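Local coordinates for protein Cog5 (Kluyveromyces lactis, PDB 4U6U) that assembles with Cog7 as part of the conserved oligomeric Golgi complex, a multisubunit tether probably acting in vesicle fusion at the Golgi, at residues K157-A162 with F224-V228; F232-E237 with K283-L288; I261-F265 with E277-L282. The protein carries 7 engineered substitutions. One frame throughout, in Å; residues are numbered along the deposited sequence.

Contact 1: residues K157-A162 with F224-V228; sequences KIQTTA and FWSKV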
# COMPACT_ATOMS: atom_id res chain seq x y z
N LYS B 157 -2.12 -21.40 0.25
CA LYS B 157 -2.92 -22.33 1.04
C LYS B 157 -3.63 -23.34 0.13
O LYS B 157 -3.63 -24.53 0.42
CB LYS B 157 -3.93 -21.58 1.91
CG LYS B 157 -3.30 -20.79 3.06
CD LYS B 157 -4.35 -19.97 3.84
CE LYS B 157 -4.29 -20.21 5.36
NZ LYS B 157 -2.90 -20.23 5.91
N ILE B 158 -4.21 -22.87 -0.98
CA ILE B 158 -4.86 -23.78 -1.93
C ILE B 158 -3.83 -24.82 -2.40
O ILE B 158 -4.13 -26.01 -2.44
CB ILE B 158 -5.53 -23.04 -3.15
CG1 ILE B 158 -4.55 -22.68 -4.26
CG2 ILE B 158 -6.29 -21.81 -2.69
CD1 ILE B 158 -5.14 -21.77 -5.32
N GLN B 159 -2.61 -24.38 -2.70
CA GLN B 159 -1.57 -25.27 -3.19
C GLN B 159 -1.21 -26.35 -2.16
O GLN B 159 -1.11 -27.52 -2.50
CB GLN B 159 -0.32 -24.48 -3.57
CG GLN B 159 0.56 -25.15 -4.61
CD GLN B 159 1.98 -25.38 -4.11
OE1 GLN B 159 2.22 -26.27 -3.29
NE2 GLN B 159 2.91 -24.57 -4.59
N THR B 160 -1.00 -25.96 -0.90
CA THR B 160 -0.61 -26.91 0.15
C THR B 160 -1.71 -27.94 0.45
O THR B 160 -1.42 -29.14 0.61
CB THR B 160 -0.20 -26.19 1.45
OG1 THR B 160 1.23 -26.07 1.49
CG2 THR B 160 -0.63 -26.97 2.66
N THR B 161 -2.95 -27.48 0.55
CA THR B 161 -4.06 -28.38 0.84
C THR B 161 -4.42 -29.29 -0.34
O THR B 161 -4.60 -30.50 -0.16
CB THR B 161 -5.31 -27.59 1.31
OG1 THR B 161 -5.21 -27.37 2.72
CG2 THR B 161 -6.57 -28.37 1.05
N ALA B 162 -4.47 -28.72 -1.53
CA ALA B 162 -4.73 -29.50 -2.74
C ALA B 162 -3.71 -30.62 -2.88
O ALA B 162 -4.03 -31.74 -3.30
CB ALA B 162 -4.71 -28.61 -3.94
N PHE B 224 -11.10 -20.42 -2.56
CA PHE B 224 -10.26 -21.46 -1.99
C PHE B 224 -10.72 -22.87 -2.39
O PHE B 224 -10.00 -23.61 -3.05
CB PHE B 224 -10.21 -21.33 -0.47
CG PHE B 224 -9.61 -22.52 0.22
CD1 PHE B 224 -8.23 -22.71 0.26
CD2 PHE B 224 -10.43 -23.45 0.86
CE1 PHE B 224 -7.68 -23.80 0.92
CE2 PHE B 224 -9.89 -24.54 1.52
CZ PHE B 224 -8.50 -24.72 1.55
N TRP B 225 -11.94 -23.25 -2.00
CA TRP B 225 -12.45 -24.57 -2.34
C TRP B 225 -12.47 -24.79 -3.83
O TRP B 225 -11.98 -25.81 -4.30
CB TRP B 225 -13.85 -24.77 -1.79
CG TRP B 225 -13.87 -24.98 -0.32
CD1 TRP B 225 -14.63 -24.31 0.59
CD2 TRP B 225 -13.12 -25.94 0.42
NE1 TRP B 225 -14.39 -24.78 1.85
CE2 TRP B 225 -13.46 -25.79 1.78
CE3 TRP B 225 -12.18 -26.93 0.07
CZ2 TRP B 225 -12.91 -26.58 2.78
CZ3 TRP B 225 -11.63 -27.71 1.07
CH2 TRP B 225 -11.99 -27.53 2.41
N SER B 226 -13.00 -23.83 -4.58
CA SER B 226 -13.10 -23.95 -6.02
C SER B 226 -11.76 -24.36 -6.62
O SER B 226 -11.70 -25.28 -7.43
CB SER B 226 -13.58 -22.66 -6.66
OG SER B 226 -13.61 -22.81 -8.07
N LYS B 227 -10.70 -23.67 -6.23
CA LYS B 227 -9.38 -23.98 -6.77
C LYS B 227 -8.82 -25.32 -6.26
O LYS B 227 -8.26 -26.07 -7.07
CB LYS B 227 -8.40 -22.85 -6.49
CG LYS B 227 -8.64 -21.64 -7.37
CD LYS B 227 -8.04 -21.82 -8.75
CE LYS B 227 -8.63 -20.82 -9.73
NZ LYS B 227 -7.78 -20.64 -10.95
N VAL B 228 -8.93 -25.65 -4.97
CA VAL B 228 -8.35 -26.93 -4.52
C VAL B 228 -9.18 -28.07 -5.09
O VAL B 228 -8.65 -29.13 -5.41
CB VAL B 228 -8.26 -27.14 -2.97
CG1 VAL B 228 -8.10 -25.81 -2.25
CG2 VAL B 228 -9.47 -27.91 -2.43

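Contact 2: residues F232-E237 with K283-L288; sequences FKRDFE and KAVSIL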
# COMPACT_ATOMS: atom_id res chain seq x y z
N PHE B 232 -7.58 -31.20 -7.38
CA PHE B 232 -7.75 -32.47 -6.70
C PHE B 232 -8.69 -33.33 -7.51
O PHE B 232 -8.50 -34.54 -7.61
CB PHE B 232 -8.33 -32.30 -5.31
CG PHE B 232 -8.71 -33.59 -4.68
CD1 PHE B 232 -7.74 -34.46 -4.22
CD2 PHE B 232 -10.04 -33.98 -4.61
CE1 PHE B 232 -8.08 -35.67 -3.64
CE2 PHE B 232 -10.39 -35.19 -4.04
CZ PHE B 232 -9.41 -36.04 -3.56
N LYS B 233 -9.72 -32.71 -8.08
CA LYS B 233 -10.59 -33.37 -9.04
C LYS B 233 -9.78 -33.93 -10.20
O LYS B 233 -9.93 -35.10 -10.57
CB LYS B 233 -11.63 -32.39 -9.58
CG LYS B 233 -12.57 -32.95 -10.62
CD LYS B 233 -13.34 -31.84 -11.31
CE LYS B 233 -14.07 -32.32 -12.54
NZ LYS B 233 -15.23 -33.16 -12.14
N ARG B 234 -8.91 -33.10 -10.75
CA ARG B 234 -8.13 -33.48 -11.91
C ARG B 234 -7.31 -34.72 -11.58
O ARG B 234 -7.27 -35.67 -12.37
CB ARG B 234 -7.26 -32.30 -12.37
CG ARG B 234 -6.17 -32.62 -13.37
CD ARG B 234 -5.34 -31.37 -13.70
NE ARG B 234 -4.90 -30.63 -12.51
CZ ARG B 234 -3.73 -30.79 -11.90
NH1 ARG B 234 -2.86 -31.70 -12.34
NH2 ARG B 234 -3.42 -30.07 -10.83
N ASP B 235 -6.71 -34.72 -10.40
CA ASP B 235 -5.85 -35.81 -9.96
C ASP B 235 -6.64 -37.09 -9.71
O ASP B 235 -6.22 -38.20 -10.07
CB ASP B 235 -5.10 -35.42 -8.68
CG ASP B 235 -3.98 -34.45 -8.95
OD1 ASP B 235 -3.81 -34.06 -10.12
OD2 ASP B 235 -3.27 -34.08 -7.99
N PHE B 236 -7.75 -36.93 -9.02
CA PHE B 236 -8.60 -38.05 -8.70
C PHE B 236 -9.05 -38.74 -9.97
O PHE B 236 -8.84 -39.94 -10.14
CB PHE B 236 -9.79 -37.55 -7.87
CG PHE B 236 -10.53 -38.63 -7.15
CD1 PHE B 236 -10.07 -39.12 -5.95
CD2 PHE B 236 -11.73 -39.10 -7.64
CE1 PHE B 236 -10.77 -40.11 -5.27
CE2 PHE B 236 -12.44 -40.08 -6.97
CZ PHE B 236 -11.96 -40.58 -5.79
N GLU B 237 -9.61 -37.96 -10.88
CA GLU B 237 -10.21 -38.53 -12.07
C GLU B 237 -9.15 -39.10 -12.98
O GLU B 237 -9.37 -40.13 -13.60
CB GLU B 237 -11.05 -37.47 -12.81
CG GLU B 237 -12.27 -37.07 -12.02
CD GLU B 237 -13.25 -36.23 -12.80
OE1 GLU B 237 -14.40 -36.08 -12.32
OE2 GLU B 237 -12.86 -35.72 -13.88
N LYS B 283 -18.15 -32.74 -5.82
CA LYS B 283 -18.00 -32.74 -7.27
C LYS B 283 -16.65 -33.28 -7.71
O LYS B 283 -16.55 -33.93 -8.75
CB LYS B 283 -18.18 -31.33 -7.81
CG LYS B 283 -19.59 -30.82 -7.59
CD LYS B 283 -19.68 -29.32 -7.86
CE LYS B 283 -20.97 -28.73 -7.32
NZ LYS B 283 -20.84 -27.25 -7.27
N ALA B 284 -15.62 -33.03 -6.90
CA ALA B 284 -14.28 -33.50 -7.20
C ALA B 284 -14.27 -35.01 -7.28
O ALA B 284 -13.59 -35.62 -8.09
CB ALA B 284 -13.30 -33.02 -6.15
N VAL B 285 -15.07 -35.60 -6.41
CA VAL B 285 -15.11 -37.03 -6.22
C VAL B 285 -16.43 -37.53 -6.77
O VAL B 285 -17.34 -37.83 -6.01
CB VAL B 285 -14.95 -37.37 -4.72
CG1 VAL B 285 -14.82 -38.84 -4.48
CG2 VAL B 285 -13.72 -36.67 -4.17
N SER B 286 -16.58 -37.56 -8.10
CA SER B 286 -17.91 -37.80 -8.67
C SER B 286 -17.93 -38.82 -9.81
O SER B 286 -18.99 -39.12 -10.36
CB SER B 286 -18.54 -36.48 -9.16
OG SER B 286 -17.96 -36.04 -10.38
N ILE B 287 -16.76 -39.37 -10.16
CA ILE B 287 -16.67 -40.43 -11.16
C ILE B 287 -17.09 -41.78 -10.58
O ILE B 287 -17.16 -42.77 -11.31
CB ILE B 287 -15.26 -40.61 -11.76
CG1 ILE B 287 -14.21 -40.72 -10.66
CG2 ILE B 287 -14.93 -39.49 -12.75
CD1 ILE B 287 -13.78 -39.40 -10.10
N LEU B 288 -17.40 -41.79 -9.29
CA LEU B 288 -17.78 -43.00 -8.56
C LEU B 288 -19.03 -43.59 -9.22
O LEU B 288 -19.41 -44.75 -8.98
CB LEU B 288 -18.00 -42.72 -7.07
CG LEU B 288 -16.81 -42.20 -6.24
CD1 LEU B 288 -15.51 -43.00 -6.39
CD2 LEU B 288 -16.54 -40.78 -6.58

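Contact 3: residues I261-F265 with E277-L282; sequences ISKCF and ELQYIL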
# COMPACT_ATOMS: atom_id res chain seq x y z
N ILE B 261 -16.37 -38.03 4.06
CA ILE B 261 -16.78 -36.68 3.66
C ILE B 261 -17.88 -36.11 4.54
O ILE B 261 -17.78 -34.98 5.02
CB ILE B 261 -17.30 -36.62 2.21
CG1 ILE B 261 -16.12 -36.60 1.23
CG2 ILE B 261 -18.12 -35.36 1.97
CD1 ILE B 261 -16.53 -36.27 -0.20
N SER B 262 -18.94 -36.89 4.75
CA SER B 262 -20.07 -36.40 5.53
C SER B 262 -19.67 -36.25 6.99
O SER B 262 -20.11 -35.32 7.67
CB SER B 262 -21.27 -37.33 5.40
OG SER B 262 -20.93 -38.66 5.75
N LYS B 263 -18.79 -37.14 7.44
CA LYS B 263 -18.25 -37.13 8.81
C LYS B 263 -17.29 -35.96 9.09
O LYS B 263 -16.60 -35.95 10.10
CB LYS B 263 -17.55 -38.46 9.09
CG LYS B 263 -18.52 -39.65 9.13
CD LYS B 263 -17.97 -40.87 9.86
CE LYS B 263 -18.91 -42.06 9.73
NZ LYS B 263 -18.27 -43.37 10.08
N CYS B 264 -17.29 -34.98 8.19
CA CYS B 264 -16.35 -33.86 8.21
C CYS B 264 -17.03 -32.62 7.63
O CYS B 264 -16.49 -31.52 7.70
CB CYS B 264 -15.07 -34.18 7.42
SG CYS B 264 -13.80 -32.86 7.33
N PHE B 265 -18.22 -32.81 7.08
CA PHE B 265 -18.94 -31.70 6.47
C PHE B 265 -20.40 -31.58 6.92
O PHE B 265 -20.89 -30.47 7.10
CB PHE B 265 -18.87 -31.82 4.95
CG PHE B 265 -17.61 -31.27 4.36
CD1 PHE B 265 -16.48 -32.06 4.24
CD2 PHE B 265 -17.54 -29.96 3.91
CE1 PHE B 265 -15.30 -31.55 3.70
CE2 PHE B 265 -16.38 -29.45 3.36
CZ PHE B 265 -15.26 -30.24 3.25
N GLU B 277 -20.01 -25.32 0.56
CA GLU B 277 -18.58 -25.46 0.74
C GLU B 277 -18.31 -26.96 0.75
O GLU B 277 -17.24 -27.43 0.34
CB GLU B 277 -18.11 -24.76 2.01
CG GLU B 277 -18.52 -23.29 2.05
CD GLU B 277 -18.07 -22.57 3.31
OE1 GLU B 277 -16.98 -22.92 3.82
OE2 GLU B 277 -18.80 -21.66 3.78
N LEU B 278 -19.30 -27.72 1.22
CA LEU B 278 -19.31 -29.17 1.08
C LEU B 278 -19.46 -29.59 -0.37
O LEU B 278 -18.88 -30.57 -0.81
CB LEU B 278 -20.45 -29.79 1.90
CG LEU B 278 -21.02 -31.11 1.36
CD1 LEU B 278 -20.13 -32.30 1.72
CD2 LEU B 278 -22.44 -31.34 1.84
N GLN B 279 -20.25 -28.83 -1.13
CA GLN B 279 -20.61 -29.26 -2.48
C GLN B 279 -19.42 -29.33 -3.44
O GLN B 279 -19.43 -30.13 -4.37
CB GLN B 279 -21.73 -28.37 -3.03
CG GLN B 279 -23.09 -29.03 -2.85
CD GLN B 279 -24.17 -28.06 -2.43
OE1 GLN B 279 -24.03 -26.85 -2.61
NE2 GLN B 279 -25.25 -28.59 -1.88
N TYR B 280 -18.42 -28.48 -3.22
CA TYR B 280 -17.20 -28.53 -4.02
C TYR B 280 -16.50 -29.89 -3.88
O TYR B 280 -16.16 -30.52 -4.89
CB TYR B 280 -16.23 -27.42 -3.63
CG TYR B 280 -16.58 -26.04 -4.15
CD1 TYR B 280 -16.36 -25.71 -5.48
CD2 TYR B 280 -17.07 -25.06 -3.30
CE1 TYR B 280 -16.66 -24.44 -5.95
CE2 TYR B 280 -17.36 -23.80 -3.77
CZ TYR B 280 -17.16 -23.49 -5.09
OH TYR B 280 -17.45 -22.23 -5.56
N ILE B 281 -16.28 -30.33 -2.64
CA ILE B 281 -15.54 -31.58 -2.37
C ILE B 281 -16.31 -32.80 -2.91
O ILE B 281 -15.72 -33.84 -3.21
CB ILE B 281 -15.24 -31.76 -0.85
CG1 ILE B 281 -14.23 -32.88 -0.62
CG2 ILE B 281 -16.47 -32.04 -0.05
CD1 ILE B 281 -12.88 -32.61 -1.25
N LEU B 282 -17.63 -32.68 -3.02
CA LEU B 282 -18.43 -33.75 -3.60
C LEU B 282 -18.21 -33.88 -5.12
O LEU B 282 -18.08 -34.99 -5.65
CB LEU B 282 -19.91 -33.52 -3.30
CG LEU B 282 -20.39 -33.89 -1.89
CD1 LEU B 282 -21.88 -33.73 -1.80
CD2 LEU B 282 -19.99 -35.32 -1.51

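Contact 1: residues K157-A162 with F224-V228
Start with V228, the clearest bump on 224-228: its CG1 projects into the shallow hollow between I158, T161 and A162 of the other helix. V228 CG1 lies 3.8 Å from I158 CA and 4.4 Å from T161 CG2, while V228 CB sits 4.0 Å from A162 CB. The small alanine leaves room here, so the backbones close to 4.8 Å between the CA atoms of A162 and V228. I158 answers in the other direction. Its side chain fills the gap bounded by F224, K227 and V228, with I158 CG2 3.6 Å from F224 CD1 and I158 CD1 3.6 Å from K227 CB. The F224 ring reaches across the crossing, its CE1 4.1 Å from K157 O at the ring edge and its CZ 4.2 Å from T161 CG2. Both sides therefore offer an i, i+4 ridge, I158 with A162 and F224 with V228. The local axes pass 9.2 Å apart at -49°, consistent with ridges-into-grooves packing of that class. No hydrogen bond joins the segments; shape and apolar contact hold them. The amine of K157 leads away to the carbonyl of C118 and the side chain of N121. Helix 175-192 packs alongside, with I189 against F224 and N185 against T161, and W225 and S226 meet helix 277-284.

Contact 2: residues F232-E237 with K283-L288
Three residues carry most of this contact: F236 on helix 220-241, and A284 and I287 where the last helix gives way to the tail of the chain. The CA-to-CB bond of F236 points toward 283-288, and its ring meets V285, I287 and L288 along the bend. The CD1 atom of I287 touches the ring edge, 3.2 Å from F236 CD2, a very tight approach; V285 CG1 stands 3.6 Å from F236 CZ, and L288 CD2 is 4.2 Å from F236 CE2. A284 is where the two backbones come closest, its CA 4.1 Å from that of K233. The short alanine side chain is compatible with this close approach: A284 CA lies 3.7 Å from K233 CB, and A284 CB is 3.7 Å from F232 CD2 at the edge of that ring. I287 then returns toward helix 220-241, placing CD1 3.4 Å from E237 CG as well as against F236. V285, at phi/psi -110/73, is clearly non-helical, which lets the tail bend this way, and S286 OG donates to K283 O at 3.0 Å within the turn. On the more open side, K233 NZ and E237 OE1 form a salt bridge of 3.0 Å along their own helix. I257 and L250 also pack on F236, while L165 lies against F232. Two phenylalanines thus pack against aliphatic side chains of the end of helix 277-284 and the non-helical tail after it, folding the chain's end back on helix 220-241, in keeping with the CATCHR-type helical bundles of tethering-complex subunits.

Contact 3: residues I261-F265 with E277-L282
The two helical segments run nearly antiparallel, 162° between their N-to-C directions, with local axes 10.8 Å apart at closest approach. They draw together toward the connecting loop: the CA atoms of I261 and I281 are 8.0 Å apart, those of F265 and L278 6.0 Å. No hydrogen bond crosses, so side chains do the joining. F265 lays its ring against the facing helix, where I281 CG2 sits over one face, 4.1 Å from the ring centroid and 17° off the normal, a CH-pi contact. The same residue meets L278 closely, F265 CD2 being 3.4 Å from L278 CA and F265 CB 3.5 Å from L278 CD1. One turn earlier, I261 fills the space between three aliphatic residues: its CG2 is 3.7 Å from L278 CD1, and its CD1 lies 3.8 Å from L282 CD2 and 4.1 Å from I281 CG1. L179 of helix 175-192 adds to this apolar patch, touching both I261 and I281. Two helices in sequence, pressed side by side and joined by an 11-residue non-helical link, make an antiparallel helical hairpin, here near the C-terminal end of the Cog5 fragment.

All three contacts lie on the same side of the chain's centre, their own centres 13 to 14 Å apart, in the C-terminal part of this helical rod. Contacts 1 and 2 share helix 220-241, which meets helix 143-167 first and the chain's tail about two turns further on. Contacts 2 and 3 share helix 277-284. Contact 1 is complete in sequence before contact 2 opens, whereas both segments of contact 3 fall between those of contact 2. Contacts 1 and 3 also touch directly, through W225 and S226 against Y280 and E277. Helices distant in sequence and a local hairpin are thus joined into one continuous packed bundle.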